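Local structure of thiol-disulfide oxidoreductase (Bacteroides thetaiotaomicron, 3FW2) at residues E59-Y64 with T92-Q97. The protein is a putative thiol-disulfide oxidoreductase of the TlpA-like family, represented here by its C-terminal thioredoxin-like domain, and may act as an oxidoreductase. Numbering follows the deposited sequence.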
# COMPACT_ATOMS: atom_id res chain seq x y z
N GLU A 59 -21.23 8.51 -5.75
CA GLU A 59 -22.41 8.47 -6.63
C GLU A 59 -23.23 7.22 -6.46
O GLU A 59 -24.46 7.28 -6.46
CB GLU A 59 -22.03 8.61 -8.10
CG GLU A 59 -21.67 10.00 -8.44
CD GLU A 59 -22.91 10.85 -8.75
OE1 GLU A 59 -23.51 11.45 -7.83
OE2 GLU A 59 -23.26 10.92 -9.95
N ILE A 60 -22.57 6.07 -6.30
CA ILE A 60 -23.27 4.83 -6.02
C ILE A 60 -24.03 4.90 -4.70
O ILE A 60 -25.17 4.50 -4.62
CB ILE A 60 -22.27 3.63 -6.11
CG1 ILE A 60 -21.83 3.50 -7.59
CG2 ILE A 60 -22.89 2.35 -5.55
CD1 ILE A 60 -20.45 2.92 -7.85
N TYR A 61 -23.39 5.42 -3.66
CA TYR A 61 -24.01 5.48 -2.33
C TYR A 61 -25.21 6.40 -2.41
O TYR A 61 -26.28 6.10 -1.84
CB TYR A 61 -22.98 6.00 -1.31
CG TYR A 61 -23.56 6.25 0.06
CD1 TYR A 61 -23.93 5.19 0.86
CD2 TYR A 61 -23.71 7.53 0.55
CE1 TYR A 61 -24.46 5.39 2.14
CE2 TYR A 61 -24.25 7.74 1.85
CZ TYR A 61 -24.61 6.64 2.62
OH TYR A 61 -25.16 6.78 3.89
N LYS A 62 -25.06 7.52 -3.12
CA LYS A 62 -26.16 8.49 -3.19
C LYS A 62 -27.38 7.83 -3.81
O LYS A 62 -28.51 8.06 -3.36
CB LYS A 62 -25.75 9.76 -3.93
CG LYS A 62 -26.81 10.82 -3.99
CD LYS A 62 -26.23 12.24 -4.12
CE LYS A 62 -27.12 13.14 -4.95
NZ LYS A 62 -26.64 14.58 -5.03
N LYS A 63 -27.16 7.00 -4.83
CA LYS A 63 -28.24 6.35 -5.55
C LYS A 63 -28.79 5.13 -4.80
O LYS A 63 -30.00 4.86 -4.89
CB LYS A 63 -27.73 5.92 -6.94
CG LYS A 63 -28.80 5.33 -7.84
CD LYS A 63 -28.36 5.25 -9.29
CE LYS A 63 -29.59 4.96 -10.16
NZ LYS A 63 -29.21 4.35 -11.47
N TYR A 64 -27.95 4.41 -4.06
CA TYR A 64 -28.35 3.11 -3.51
C TYR A 64 -28.34 2.98 -2.01
O TYR A 64 -28.34 1.84 -1.49
CB TYR A 64 -27.49 1.99 -4.11
CG TYR A 64 -27.62 1.84 -5.60
CD1 TYR A 64 -28.74 1.24 -6.16
CD2 TYR A 64 -26.64 2.31 -6.46
CE1 TYR A 64 -28.87 1.11 -7.54
CE2 TYR A 64 -26.77 2.19 -7.85
CZ TYR A 64 -27.89 1.57 -8.38
OH TYR A 64 -28.04 1.40 -9.75
N THR A 92 -16.21 12.73 2.98
CA THR A 92 -17.63 12.33 3.07
C THR A 92 -17.85 10.84 2.70
O THR A 92 -18.70 10.50 1.85
CB THR A 92 -18.53 13.30 2.27
OG1 THR A 92 -18.30 13.19 0.86
CG2 THR A 92 -18.33 14.76 2.70
N LEU A 93 -17.08 10.00 3.35
CA LEU A 93 -17.14 8.52 3.15
C LEU A 93 -18.24 8.00 4.07
O LEU A 93 -17.97 7.45 5.16
CB LEU A 93 -15.77 7.93 3.47
CG LEU A 93 -14.59 8.53 2.68
CD1 LEU A 93 -13.26 7.89 3.10
CD2 LEU A 93 -14.75 8.45 1.15
N ASP A 94 -19.49 8.16 3.63
CA ASP A 94 -20.63 8.05 4.51
C ASP A 94 -21.25 6.65 4.66
O ASP A 94 -22.07 6.43 5.53
CB ASP A 94 -21.75 9.00 4.04
CG ASP A 94 -21.43 10.46 4.24
OD1 ASP A 94 -20.55 10.78 5.06
OD2 ASP A 94 -22.09 11.27 3.50
N TRP A 95 -20.84 5.72 3.80
CA TRP A 95 -21.13 4.30 3.97
C TRP A 95 -20.28 3.74 5.07
O TRP A 95 -19.35 4.39 5.57
CB TRP A 95 -20.92 3.54 2.67
CG TRP A 95 -19.58 3.71 1.97
CD1 TRP A 95 -18.59 2.76 1.90
CD2 TRP A 95 -19.13 4.80 1.12
NE1 TRP A 95 -17.54 3.24 1.19
CE2 TRP A 95 -17.85 4.48 0.70
CE3 TRP A 95 -19.68 6.05 0.73
CZ2 TRP A 95 -17.09 5.32 -0.12
CZ3 TRP A 95 -18.92 6.89 -0.05
CH2 TRP A 95 -17.65 6.51 -0.48
N GLU A 96 -20.61 2.54 5.50
CA GLU A 96 -19.91 1.97 6.68
C GLU A 96 -18.41 1.88 6.40
O GLU A 96 -17.99 1.55 5.31
CB GLU A 96 -20.46 0.60 7.02
CG GLU A 96 -19.85 -0.05 8.29
CD GLU A 96 -20.03 0.74 9.57
OE1 GLU A 96 -19.43 1.84 9.72
OE2 GLU A 96 -20.78 0.26 10.43
N GLN A 97 -17.63 2.17 7.43
CA GLN A 97 -16.19 2.23 7.35
C GLN A 97 -15.56 1.42 8.49
O GLN A 97 -15.94 1.54 9.67
CB GLN A 97 -15.70 3.65 7.47
CG GLN A 97 -16.24 4.59 6.45
CD GLN A 97 -15.78 4.25 5.01
OE1 GLN A 97 -14.64 3.83 4.81
NE2 GLN A 97 -16.68 4.43 4.04
O HOH W 1 -24.25 4.72 6.09
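Tyr-61 reaches from the last turns of helix 48-64 and lays one face of its ring over the backbone joining Asp-94 to Trp-95, with Trp-95 N 4.0 Å above the ring plane and nearer the rim than the centre. Its CG stands anti to the backbone N (chi1 173°), which carries the phenol off the helix and across the turn. Asp-94 comes in from the other segment with its methylene, CB lying 3.6 Å from Tyr-61 CE2, while its carboxylate plane is turned steeply to the phenol. At the root of the ring, Tyr-61 CB rests 3.9 Å from Trp-95 CE3; the phenol and the six-membered ring of the indole meet obliquely, planes 49° apart. In this thioredoxin-like fold the helix packs against the central mixed sheet, and 92-97 is the connection from helix 81-90 into outer strand 96-98. Trp-95 CG sits between the backbone N and the carbonyl carbon (chi1 53°), and from there the indole also touches Leu-57 and Met-72. Met-72, on strand 70-76, meets Tyr-61 as well. At the phenol end a water bridges the segments, 3.1 Å from Tyr-61 OH and donating to Asp-94 O at 2.8 Å. A leucine in place of Tyr-61 would probably uncover the Asp-94–Trp-95 peptide and leave that water without its hold on the helix. Over one face of the indole, toward its rim, Gln-97 NE2 donates to Trp-95 O at 3.1 Å from above the carbonyl plane.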